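Local coordinates for protein carbonic anhydrase (Trichomonas vaginalis, PDB 6Y04) that probably catalyses the reversible hydration of carbon dioxide to hydrogencarbonate and a proton, as a zinc-dependent carbonic anhydrase of the beta class, at residues C37-L42 against M94-C99; S78-I83 against N154-K159; G100-S105 against D135-P140; N146-V151 against I161-L166. One frame throughout, in Å; residues are numbered along the deposited sequence.

How the contacts relate
Contact 1 holds the zinc site, and the other three are placed around it at increasing distance. Contact 3 lies closest, its centre about 12 Å from that of contact 1; F137 CZ rests 3.7 Å from C99 SG, so a loop contact lines the metal shell. Contact 4, with its centre about 17 Å away, joins contact 1 through the sheet: strands 90-96 and 163-168 are neighbours, with a probable hydrogen bond of 2.9 Å from G95 N to L166 O. Contact 2 is remote, about 23 Å from contact 1 between centres, but it continues the core of contact 4, where I157 CD1 meets V151 CG1 at 3.4 Å.

Contact 1: residues C37-L42 against M94-C99. With ZN (zinc ion), chain C.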
loop_
_atom_site.group_PDB
_atom_site.type_symbol
_atom_site.label_atom_id
_atom_site.label_comp_id
_atom_site.label_asym_id
_atom_site.label_seq_id
_atom_site.Cartn_x
_atom_site.Cartn_y
_atom_site.Cartn_z
ATOM N N CYS A 37 5.372 4.680 1.669
ATOM C CA CYS A 37 4.498 5.037 2.774
ATOM C C CYS A 37 3.146 5.526 2.252
ATOM O O CYS A 37 3.019 5.950 1.104
ATOM C CB CYS A 37 5.126 6.114 3.647
ATOM S SG CYS A 37 4.129 6.448 5.123
ATOM N N MET A 38 2.138 5.478 3.124
ATOM C CA MET A 38 0.796 5.897 2.754
ATOM C C MET A 38 0.677 7.423 2.791
ATOM O O MET A 38 -0.380 7.956 2.471
ATOM C CB MET A 38 -0.236 5.288 3.707
ATOM C CG MET A 38 -0.178 5.889 5.091
ATOM S SD MET A 38 -1.389 5.193 6.222
ATOM C CE MET A 38 -1.240 6.324 7.605
ATOM N N ASP A 39 1.764 8.108 3.174
ATOM C CA ASP A 39 1.774 9.539 3.453
ATOM C C ASP A 39 1.050 10.316 2.354
ATOM O O ASP A 39 1.287 10.102 1.164
ATOM C CB ASP A 39 3.198 10.050 3.710
ATOM C CG ASP A 39 3.267 11.448 4.315
ATOM O OD1 ASP A 39 2.945 12.412 3.601
ATOM O OD2 ASP A 39 3.640 11.563 5.504
ATOM N N THR A 40 0.185 11.245 2.783
ATOM C CA THR A 40 -0.641 12.030 1.875
ATOM C C THR A 40 0.204 12.781 0.840
ATOM O O THR A 40 -0.267 13.037 -0.264
ATOM C CB THR A 40 -1.560 12.992 2.641
ATOM O OG1 THR A 40 -2.557 13.401 1.705
ATOM C CG2 THR A 40 -0.849 14.201 3.214
ATOM N N ARG A 41 1.451 13.112 1.203
ATOM C CA ARG A 41 2.307 13.986 0.414
ATOM C C ARG A 41 2.961 13.233 -0.746
ATOM O O ARG A 41 3.502 13.864 -1.658
ATOM C CB ARG A 41 3.365 14.638 1.314
ATOM C CG ARG A 41 2.806 15.715 2.236
ATOM C CD ARG A 41 3.779 16.174 3.304
ATOM N NE ARG A 41 4.074 15.075 4.204
ATOM C CZ ARG A 41 4.842 15.160 5.282
ATOM N NH1 ARG A 41 5.398 16.316 5.605
ATOM N NH2 ARG A 41 5.051 14.086 6.028
ATOM N N LEU A 42 2.928 11.887 -0.694
ATOM C CA LEU A 42 3.581 11.068 -1.704
ATOM C C LEU A 42 2.602 10.697 -2.815
ATOM O O LEU A 42 3.029 10.245 -3.876
ATOM C CB LEU A 42 4.197 9.827 -1.055
ATOM C CG LEU A 42 5.219 10.099 0.051
ATOM C CD1 LEU A 42 5.717 8.792 0.666
ATOM C CD2 LEU A 42 6.379 10.932 -0.469
ATOM N N MET A 94 11.247 2.349 -0.183
ATOM C CA MET A 94 11.455 3.789 -0.169
ATOM C C MET A 94 10.724 4.429 1.010
ATOM O O MET A 94 9.504 4.616 0.973
ATOM C CB MET A 94 10.988 4.415 -1.484
ATOM C CG MET A 94 11.156 5.912 -1.512
ATOM S SD MET A 94 11.026 6.594 -3.160
ATOM C CE MET A 94 9.282 6.332 -3.477
ATOM N N GLY A 95 11.504 4.771 2.046
ATOM C CA GLY A 95 11.010 5.500 3.199
ATOM C C GLY A 95 11.096 7.004 2.973
ATOM O O GLY A 95 11.530 7.454 1.916
ATOM N N HIS A 96 10.678 7.784 3.971
ATOM C CA HIS A 96 10.690 9.228 3.819
ATOM C C HIS A 96 10.967 9.905 5.154
ATOM O O HIS A 96 10.629 9.374 6.209
ATOM C CB HIS A 96 9.384 9.716 3.180
ATOM C CG HIS A 96 8.192 9.599 4.073
ATOM N ND1 HIS A 96 7.619 10.700 4.674
ATOM C CD2 HIS A 96 7.471 8.527 4.480
ATOM C CE1 HIS A 96 6.593 10.318 5.402
ATOM N NE2 HIS A 96 6.482 8.991 5.308
ATOM N N GLU A 97 11.581 11.091 5.062
ATOM C CA GLU A 97 11.853 11.966 6.193
ATOM C C GLU A 97 10.522 12.500 6.714
ATOM O O GLU A 97 9.577 12.649 5.943
ATOM C CB GLU A 97 12.775 13.109 5.755
ATOM C CG GLU A 97 13.798 12.687 4.705
ATOM C CD GLU A 97 14.947 13.638 4.412
ATOM O OE1 GLU A 97 15.348 14.381 5.334
ATOM O OE2 GLU A 97 15.447 13.623 3.259
ATOM N N CYS A 98 10.456 12.769 8.024
ATOM C CA CYS A 98 9.270 13.313 8.676
ATOM C C CYS A 98 8.124 12.300 8.609
ATOM O O CYS A 98 6.973 12.688 8.419
ATOM C CB CYS A 98 8.819 14.634 8.048
ATOM S SG CYS A 98 10.103 15.911 7.902
ATOM N N CYS A 99 8.439 11.003 8.766
ATOM C CA CYS A 99 7.433 9.956 8.675
ATOM C C CYS A 99 6.611 10.002 9.962
ATOM O O CYS A 99 7.169 10.262 11.030
ATOM C CB CYS A 99 8.065 8.574 8.509
ATOM S SG CYS A 99 6.863 7.252 8.184
HETATM ZN ZN ZN C . 5.305 7.875 6.554
HETATM O O HOH W 1 3.832 8.809 7.527
#
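Residues 37-42 form a loop following strand 32-36, and they lie beside M94-C99, where strand 90-96 runs out at H96 into a loop. In register, the CA atoms of C37 and G95 are 6.5 Å apart and those of D39 and C99 7.7 Å. Zinc is bound between the segments, by C37 on one side and H96 and C99 on the other. C37 SG and C99 SG, each anti to its own backbone N, bind ZN at 2.3 Å. H96 holds CG in the crowded position between its N and carbonyl carbon (chi1 70°), which brings NE2 to 2.0 Å from ZN. A water at the same distance from ZN completes four ligands. This is the two-cysteine, one-histidine site of beta-class carbonic anhydrases in its open form, with the family's CxDxR and HxxC sequences. D39, predicted to bind zinc, is not among the ligands here. R41 holds its carboxylate in a side-on salt bridge: NE meets the syn lone pair of D39 OD1 at 3.0 Å, nearly straight at 178°, while NH2 reaches D39 OD2 from above the carboxylate plane. OD2 additionally takes a weak bond donated by the zinc-bound water. D39 OD1 also accepts R41 N on its anti lone pair, closing an Asx turn. The carboxylate stands 71° to the imidazole plane. L42 CD1 lies over one face of the H96 ring and C99 CB over the other, offset toward the rim. R41 NH2 also bonds weakly to C98 O.

Contact 2: residues S78-I83 against N154-K159; sequences SLLVSI and NPLIPK
A single methyl group, L80 CD2, carries much of this contact, and its nearest neighbour is a carbonyl oxygen: it lies 3.6 Å from L156 O. That oxygen belongs to a type I beta turn, N154-I157, which follows helix 140-152 and is pressed against one side of helix 74-85. The turn is doubly closed. I157 N reaches N154 O, and L156 N is bonded to N154 OD1 at 3.0 Å, in the plane of the amide carbonyl, which makes an Asx turn at the same corner. The CA atoms of L80 and I157 are nearest across the interface, 7.1 Å apart. L80 holds CG anti to its carbonyl carbon (chi1 -62°), and with an extended chi2 of 172° both methyls meet the turn: CD2 touches L156 CB at 3.7 Å and I157 CG1 at 3.9 Å, while CD1 lies 3.9 Å from L156 CD1. The two leucine side chains meet at a slant. One helical turn later, I83 CD1 adds looser packing on I157 CG1 and on the ring of P158. The side-chain pairs across the segments are all apolar, and L156 O is hydrogen-bonded to Y84 OH, farther along the same helix. The helix opens into a wider pi-type turn at V81-I83. S78 OG bonds to A63 N of the second subunit, and S78 O accepts from both S82 N and S82 OG, the latter from 32° above the carbonyl plane.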
loop_
_atom_site.group_PDB
_atom_site.type_symbol
_atom_site.label_atom_id
_atom_site.label_comp_id
_atom_site.label_asym_id
_atom_site.label_seq_id
_atom_site.Cartn_x
_atom_site.Cartn_y
_atom_site.Cartn_z
ATOM N N SER A 78 2.405 -9.148 -1.078
ATOM C CA SER A 78 2.421 -8.289 -2.253
ATOM C C SER A 78 3.708 -8.485 -3.049
ATOM O O SER A 78 3.675 -8.512 -4.275
ATOM C CB SER A 78 2.232 -6.845 -1.868
ATOM O OG SER A 78 0.949 -6.642 -1.290
ATOM N N LEU A 79 4.830 -8.640 -2.341
ATOM C CA LEU A 79 6.117 -8.845 -2.988
ATOM C C LEU A 79 6.199 -10.231 -3.632
ATOM O O LEU A 79 6.768 -10.367 -4.714
ATOM C CB LEU A 79 7.240 -8.609 -1.970
ATOM C CG LEU A 79 7.382 -7.150 -1.530
ATOM C CD1 LEU A 79 8.352 -7.004 -0.372
ATOM C CD2 LEU A 79 7.779 -6.259 -2.701
ATOM N N LEU A 80 5.613 -11.243 -2.974
ATOM C CA LEU A 80 5.620 -12.602 -3.503
ATOM C C LEU A 80 4.816 -12.654 -4.799
ATOM O O LEU A 80 5.252 -13.255 -5.782
ATOM C CB LEU A 80 5.061 -13.587 -2.466
ATOM C CG LEU A 80 5.851 -13.698 -1.163
ATOM C CD1 LEU A 80 5.110 -14.544 -0.129
ATOM C CD2 LEU A 80 7.244 -14.258 -1.408
ATOM N N VAL A 81 3.647 -12.007 -4.787
ATOM C CA VAL A 81 2.797 -11.939 -5.963
ATOM C C VAL A 81 3.535 -11.187 -7.070
ATOM O O VAL A 81 3.523 -11.613 -8.224
ATOM C CB VAL A 81 1.433 -11.297 -5.639
ATOM C CG1 VAL A 81 0.590 -11.110 -6.890
ATOM C CG2 VAL A 81 0.667 -12.114 -4.605
ATOM N N SER A 82 4.183 -10.074 -6.707
ATOM C CA SER A 82 4.904 -9.276 -7.685
ATOM C C SER A 82 5.949 -10.134 -8.396
ATOM O O SER A 82 6.044 -10.105 -9.626
ATOM C CB SER A 82 5.536 -8.061 -7.049
ATOM O OG SER A 82 4.540 -7.137 -6.638
ATOM N N ILE A 83 6.724 -10.901 -7.613
ATOM C CA ILE A 83 7.864 -11.623 -8.163
ATOM C C ILE A 83 7.375 -12.822 -8.972
ATOM O O ILE A 83 7.738 -12.980 -10.138
ATOM C CB ILE A 83 8.855 -12.051 -7.062
ATOM C CG1 ILE A 83 9.462 -10.854 -6.332
ATOM C CG2 ILE A 83 9.936 -12.969 -7.626
ATOM C CD1 ILE A 83 10.044 -11.217 -4.983
ATOM N N ASN A 154 14.040 -13.087 4.143
ATOM C CA ASN A 154 12.789 -13.811 3.987
ATOM C C ASN A 154 13.052 -15.050 3.135
ATOM O O ASN A 154 13.537 -14.941 2.009
ATOM C CB ASN A 154 11.657 -12.933 3.437
ATOM C CG ASN A 154 10.290 -13.577 3.561
ATOM O OD1 ASN A 154 10.066 -14.666 3.047
ATOM N ND2 ASN A 154 9.361 -12.915 4.229
ATOM N N PRO A 155 12.744 -16.261 3.652
ATOM C CA PRO A 155 13.057 -17.509 2.952
ATOM C C PRO A 155 12.226 -17.742 1.693
ATOM O O PRO A 155 12.545 -18.610 0.884
ATOM C CB PRO A 155 12.756 -18.594 4.001
ATOM C CG PRO A 155 11.736 -17.964 4.925
ATOM C CD PRO A 155 12.078 -16.490 4.946
ATOM N N LEU A 156 11.158 -16.955 1.527
ATOM C CA LEU A 156 10.279 -17.120 0.383
ATOM C C LEU A 156 10.745 -16.233 -0.773
ATOM O O LEU A 156 10.182 -16.302 -1.861
ATOM C CB LEU A 156 8.842 -16.781 0.788
ATOM C CG LEU A 156 8.179 -17.679 1.833
ATOM C CD1 LEU A 156 6.672 -17.511 1.795
ATOM C CD2 LEU A 156 8.550 -19.142 1.639
ATOM N N ILE A 157 11.770 -15.406 -0.535
ATOM C CA ILE A 157 12.203 -14.436 -1.529
ATOM C C ILE A 157 13.561 -14.846 -2.097
ATOM O O ILE A 157 14.535 -14.986 -1.357
ATOM C CB ILE A 157 12.157 -12.998 -0.967
ATOM C CG1 ILE A 157 10.707 -12.520 -0.877
ATOM C CG2 ILE A 157 12.998 -12.045 -1.805
ATOM C CD1 ILE A 157 10.533 -11.202 -0.195
ATOM N N PRO A 158 13.661 -15.039 -3.436
ATOM C CA PRO A 158 14.873 -15.574 -4.063
ATOM C C PRO A 158 16.070 -14.659 -3.821
ATOM O O PRO A 158 15.899 -13.455 -3.660
ATOM C CB PRO A 158 14.549 -15.589 -5.564
ATOM C CG PRO A 158 13.045 -15.528 -5.637
ATOM C CD PRO A 158 12.611 -14.738 -4.419
ATOM N N LYS A 159 17.271 -15.247 -3.821
ATOM C CA LYS A 159 18.509 -14.529 -3.558
ATOM C C LYS A 159 18.892 -13.648 -4.747
ATOM O O LYS A 159 19.664 -12.702 -4.593
ATOM C CB LYS A 159 19.620 -15.522 -3.197
ATOM C CG LYS A 159 19.348 -16.348 -1.945
ATOM C CD LYS A 159 19.121 -15.500 -0.704
ATOM C CE LYS A 159 19.091 -16.290 0.588
ATOM N NZ LYS A 159 19.081 -15.378 1.759
#

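Contact 3: residues G100-S105 against D135-P140; sequences GMTHAS and DDFKDP
D135 OD2 is gripped twice, by T106 OG1 and, weakly, by S131 OG, both just outside the two segments. The bond to T106 brings the carboxylate to the start of helix 106-115, where S105 occupies the N-cap and its OG meets S108 N. D135 OD1 lies 3.2 Å from S105 CA, and the CA atoms of these two residues are 5.2 Å apart. Farther along, the loops meet through F137. Its CG is anti to the backbone N (chi1 -164°), which lays the ring under M101: M101 CB sits 3.6 Å from the ring centroid and 7° off the normal, a CH-pi contact centred on the face. T102 comes obliquely to the same ring, its OG1 at 3.5 Å from F137 CE1, while that hydroxyl bonds to C99 O. T102 CG2 turns the other way, to 3.1 Å from K138 O. The M101-F137 pair is thus the apolar core of the contact, flanked by van der Waals contacts of carbon with oxygen. With the M101 side chain about 5 Å from the zinc ion between nearest atoms, this core is consistent with a hydrophobic wall beside the metal.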
loop_
_atom_site.group_PDB
_atom_site.type_symbol
_atom_site.label_atom_id
_atom_site.label_comp_id
_atom_site.label_asym_id
_atom_site.label_seq_id
_atom_site.Cartn_x
_atom_site.Cartn_y
_atom_site.Cartn_z
ATOM N N GLY A 100 5.292 9.779 9.853
ATOM C CA GLY A 100 4.371 9.972 10.969
ATOM C C GLY A 100 4.444 8.845 12.002
ATOM O O GLY A 100 3.789 8.888 13.047
ATOM N N MET A 101 5.277 7.850 11.686
ATOM C CA MET A 101 5.341 6.584 12.388
ATOM C C MET A 101 6.445 6.640 13.436
ATOM O O MET A 101 6.461 5.827 14.364
ATOM C CB MET A 101 5.630 5.457 11.393
ATOM C CG MET A 101 4.387 4.989 10.679
ATOM S SD MET A 101 3.278 4.109 11.812
ATOM C CE MET A 101 3.956 2.450 11.736
ATOM N N THR A 102 7.359 7.604 13.258
ATOM C CA THR A 102 8.434 7.890 14.197
ATOM C C THR A 102 7.843 8.272 15.554
ATOM O O THR A 102 8.150 7.632 16.561
ATOM C CB THR A 102 9.360 8.991 13.660
ATOM O OG1 THR A 102 9.516 8.855 12.247
ATOM C CG2 THR A 102 10.722 8.994 14.317
ATOM N N HIS A 103 6.987 9.307 15.556
ATOM C CA HIS A 103 6.377 9.824 16.773
ATOM C C HIS A 103 4.959 9.278 16.955
ATOM O O HIS A 103 4.100 9.945 17.528
ATOM C CB HIS A 103 6.472 11.360 16.844
ATOM C CG HIS A 103 6.032 12.077 15.609
ATOM N ND1 HIS A 103 6.936 12.643 14.730
ATOM C CD2 HIS A 103 4.803 12.340 15.105
ATOM C CE1 HIS A 103 6.287 13.219 13.735
ATOM N NE2 HIS A 103 4.974 13.042 13.940
ATOM N N ALA A 104 4.728 8.058 16.459
ATOM C CA ALA A 104 3.545 7.284 16.792
ATOM C C ALA A 104 3.968 6.140 17.705
ATOM O O ALA A 104 4.981 5.488 17.480
ATOM C CB ALA A 104 2.884 6.769 15.539
ATOM N N SER A 105 3.186 5.914 18.757
ATOM C CA SER A 105 3.499 4.897 19.743
ATOM C C SER A 105 2.198 4.232 20.172
ATOM O O SER A 105 1.123 4.729 19.849
ATOM C CB SER A 105 4.214 5.503 20.919
ATOM O OG SER A 105 3.346 6.359 21.636
ATOM N N ASP A 135 6.141 1.079 17.666
ATOM C CA ASP A 135 7.173 1.351 18.654
ATOM C C ASP A 135 8.551 0.998 18.100
ATOM O O ASP A 135 9.533 1.670 18.408
ATOM C CB ASP A 135 6.869 0.658 19.982
ATOM C CG ASP A 135 5.658 1.234 20.687
ATOM O OD1 ASP A 135 5.439 2.457 20.568
ATOM O OD2 ASP A 135 4.945 0.456 21.349
ATOM N N ASP A 136 8.605 -0.055 17.274
ATOM C CA ASP A 136 9.860 -0.507 16.694
ATOM C C ASP A 136 10.323 0.460 15.604
ATOM O O ASP A 136 11.502 0.465 15.257
ATOM C CB ASP A 136 9.793 -1.980 16.274
ATOM C CG ASP A 136 9.553 -2.929 17.442
ATOM O OD1 ASP A 136 9.710 -2.484 18.599
ATOM O OD2 ASP A 136 9.206 -4.108 17.189
ATOM N N PHE A 137 9.396 1.277 15.087
ATOM C CA PHE A 137 9.724 2.323 14.125
ATOM C C PHE A 137 10.458 3.471 14.828
ATOM O O PHE A 137 9.836 4.397 15.351
ATOM C CB PHE A 137 8.475 2.789 13.368
ATOM C CG PHE A 137 8.760 3.571 12.108
ATOM C CD1 PHE A 137 9.308 4.849 12.160
ATOM C CD2 PHE A 137 8.465 3.038 10.860
ATOM C CE1 PHE A 137 9.574 5.564 11.000
ATOM C CE2 PHE A 137 8.722 3.758 9.699
ATOM C CZ PHE A 137 9.276 5.018 9.771
ATOM N N LYS A 138 11.793 3.399 14.812
ATOM C CA LYS A 138 12.648 4.325 15.536
ATOM C C LYS A 138 12.906 5.562 14.681
ATOM O O LYS A 138 12.676 6.684 15.124
ATOM C CB LYS A 138 13.978 3.650 15.896
ATOM C CG LYS A 138 13.884 2.411 16.780
ATOM C CD LYS A 138 13.338 2.703 18.165
ATOM C CE LYS A 138 14.327 3.459 19.030
ATOM N NZ LYS A 138 13.649 4.370 19.982
ATOM N N ASP A 139 13.389 5.332 13.454
ATOM C CA ASP A 139 13.906 6.367 12.573
ATOM C C ASP A 139 13.690 5.912 11.128
ATOM O O ASP A 139 13.821 4.721 10.838
ATOM C CB ASP A 139 15.350 6.724 12.960
ATOM C CG ASP A 139 16.280 7.066 11.803
ATOM O OD1 ASP A 139 15.956 7.987 11.029
ATOM O OD2 ASP A 139 17.334 6.410 11.693
ATOM N N PRO A 140 13.316 6.819 10.189
ATOM C CA PRO A 140 13.098 6.446 8.788
ATOM C C PRO A 140 14.245 5.689 8.114
ATOM O O PRO A 140 13.996 4.704 7.420
ATOM C CB PRO A 140 12.835 7.791 8.089
ATOM C CG PRO A 140 12.273 8.673 9.184
ATOM C CD PRO A 140 13.021 8.243 10.431
#

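Contact 4: residues N146-V151 against I161-L166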
loop_
_atom_site.group_PDB
_atom_site.type_symbol
_atom_site.label_atom_id
_atom_site.label_comp_id
_atom_site.label_asym_id
_atom_site.label_seq_id
_atom_site.Cartn_x
_atom_site.Cartn_y
_atom_site.Cartn_z
ATOM N N ASN A 146 16.525 -1.762 7.978
ATOM C CA ASN A 146 15.983 -2.938 8.647
ATOM C C ASN A 146 14.966 -3.645 7.746
ATOM O O ASN A 146 14.890 -4.874 7.723
ATOM C CB ASN A 146 15.418 -2.561 10.020
ATOM C CG ASN A 146 15.121 -3.758 10.904
ATOM O OD1 ASN A 146 15.979 -4.192 11.668
ATOM N ND2 ASN A 146 13.914 -4.300 10.814
ATOM N N SER A 147 14.189 -2.861 6.996
ATOM C CA SER A 147 13.183 -3.409 6.105
ATOM C C SER A 147 13.853 -4.149 4.957
ATOM O O SER A 147 13.441 -5.251 4.610
ATOM C CB SER A 147 12.265 -2.336 5.604
ATOM O OG SER A 147 11.341 -1.990 6.611
ATOM N N VAL A 148 14.903 -3.537 4.398
ATOM C CA VAL A 148 15.673 -4.162 3.334
ATOM C C VAL A 148 16.276 -5.471 3.843
ATOM O O VAL A 148 16.385 -6.432 3.090
ATOM C CB VAL A 148 16.737 -3.204 2.760
ATOM C CG1 VAL A 148 17.676 -3.899 1.789
ATOM C CG2 VAL A 148 16.084 -2.008 2.094
ATOM N N ARG A 149 16.635 -5.512 5.131
ATOM C CA ARG A 149 17.216 -6.716 5.708
ATOM C C ARG A 149 16.155 -7.809 5.826
ATOM O O ARG A 149 16.420 -8.956 5.485
ATOM C CB ARG A 149 17.895 -6.420 7.047
ATOM C CG ARG A 149 18.817 -7.532 7.521
ATOM C CD ARG A 149 19.137 -7.474 9.007
ATOM N NE ARG A 149 18.056 -6.852 9.766
ATOM C CZ ARG A 149 17.237 -7.475 10.614
ATOM N NH1 ARG A 149 17.383 -8.766 10.876
ATOM N NH2 ARG A 149 16.288 -6.790 11.229
ATOM N N CYS A 150 14.955 -7.443 6.294
ATOM C CA CYS A 150 13.914 -8.423 6.578
ATOM C C CYS A 150 13.362 -9.042 5.294
ATOM O O CYS A 150 12.970 -10.204 5.294
ATOM C CB CYS A 150 12.788 -7.848 7.434
ATOM S SG CYS A 150 13.261 -7.646 9.175
ATOM N N VAL A 151 13.327 -8.266 4.208
ATOM C CA VAL A 151 12.922 -8.808 2.923
ATOM C C VAL A 151 14.003 -9.774 2.436
ATOM O O VAL A 151 13.694 -10.876 1.986
ATOM C CB VAL A 151 12.600 -7.703 1.899
ATOM C CG1 VAL A 151 12.169 -8.283 0.557
ATOM C CG2 VAL A 151 11.534 -6.755 2.420
ATOM N N ILE A 161 16.957 -11.692 -6.439
ATOM C CA ILE A 161 16.120 -10.508 -6.573
ATOM C C ILE A 161 16.744 -9.391 -5.733
ATOM O O ILE A 161 16.664 -9.419 -4.505
ATOM C CB ILE A 161 14.658 -10.794 -6.148
ATOM C CG1 ILE A 161 13.991 -11.898 -6.978
ATOM C CG2 ILE A 161 13.825 -9.515 -6.089
ATOM C CD1 ILE A 161 13.615 -11.520 -8.392
ATOM N N PRO A 162 17.410 -8.387 -6.347
ATOM C CA PRO A 162 17.940 -7.251 -5.591
ATOM C C PRO A 162 16.887 -6.485 -4.787
ATOM O O PRO A 162 15.766 -6.276 -5.251
ATOM C CB PRO A 162 18.567 -6.345 -6.663
ATOM C CG PRO A 162 18.018 -6.843 -7.983
ATOM C CD PRO A 162 17.725 -8.311 -7.780
ATOM N N ILE A 163 17.271 -6.089 -3.566
ATOM C CA ILE A 163 16.441 -5.252 -2.715
ATOM C C ILE A 163 17.198 -3.972 -2.368
ATOM O O ILE A 163 18.206 -4.014 -1.654
ATOM C CB ILE A 163 15.992 -6.009 -1.453
ATOM C CG1 ILE A 163 15.343 -7.344 -1.822
ATOM C CG2 ILE A 163 15.055 -5.138 -0.630
ATOM C CD1 ILE A 163 15.564 -8.410 -0.798
ATOM N N HIS A 164 16.670 -2.845 -2.872
ATOM C CA HIS A 164 17.268 -1.531 -2.696
ATOM C C HIS A 164 16.527 -0.746 -1.618
ATOM O O HIS A 164 15.361 -0.999 -1.335
ATOM C CB HIS A 164 17.273 -0.740 -4.014
ATOM C CG HIS A 164 17.622 -1.551 -5.211
ATOM N ND1 HIS A 164 18.919 -1.802 -5.570
ATOM C CD2 HIS A 164 16.847 -2.166 -6.130
ATOM C CE1 HIS A 164 18.934 -2.542 -6.662
ATOM N NE2 HIS A 164 17.673 -2.783 -7.023
ATOM N N GLY A 165 17.230 0.230 -1.045
ATOM C CA GLY A 165 16.654 1.124 -0.061
ATOM C C GLY A 165 16.826 2.574 -0.489
ATOM O O GLY A 165 17.932 2.989 -0.811
ATOM N N LEU A 166 15.710 3.309 -0.504
ATOM C CA LEU A 166 15.708 4.706 -0.899
ATOM C C LEU A 166 15.047 5.539 0.192
ATOM O O LEU A 166 14.221 5.046 0.961
ATOM C CB LEU A 166 14.949 4.866 -2.218
ATOM C CG LEU A 166 15.452 4.021 -3.388
ATOM C CD1 LEU A 166 14.608 4.266 -4.627
ATOM C CD2 LEU A 166 16.918 4.293 -3.687
#
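Helix 146-151 runs nearly antiparallel to strand 163-166: the segment axes approach to 8.3 Å with an angle of 168° between their directions. The side turned to the strand is tightly filled. V148 straddles the chain, its CG1, anti to the backbone N (chi1 172°), lying 3.5 Å from I163 O and 3.8 Å from I163 CG2. Its other methyl, CG2, settles 3.6 Å from H164 O and 3.8 Å from G165 CA, in a place where the strand carries no side chain. The V148 and I163 side chains lie alongside each other, pointing oppositely. One turn on, V151 CG1 meets I163 CD1 at 3.7 Å, so the isoleucine is held by both valines, one on each branch. Beyond them the same core reaches I93 of strand 90-96, which touches both V151 and I163. On the helix side away from the strand the character changes: R149 is exposed, and its NH2 bonds to N146 OD1 at 2.7 Å, approaching 49° out of the carbonyl plane. H164, by contrast, is buried on the opposite face of the sheet, where E90 takes its NE2 and the F92 ring stacks on it. Strands 90-96 and 163-168 run parallel as neighbours, and helix 140-152, the last helix of the long connection between them, packs on the sheet, a beta-alpha-beta crossover in an alpha/beta fold with a mixed central sheet, as in the beta-class carbonic anhydrases.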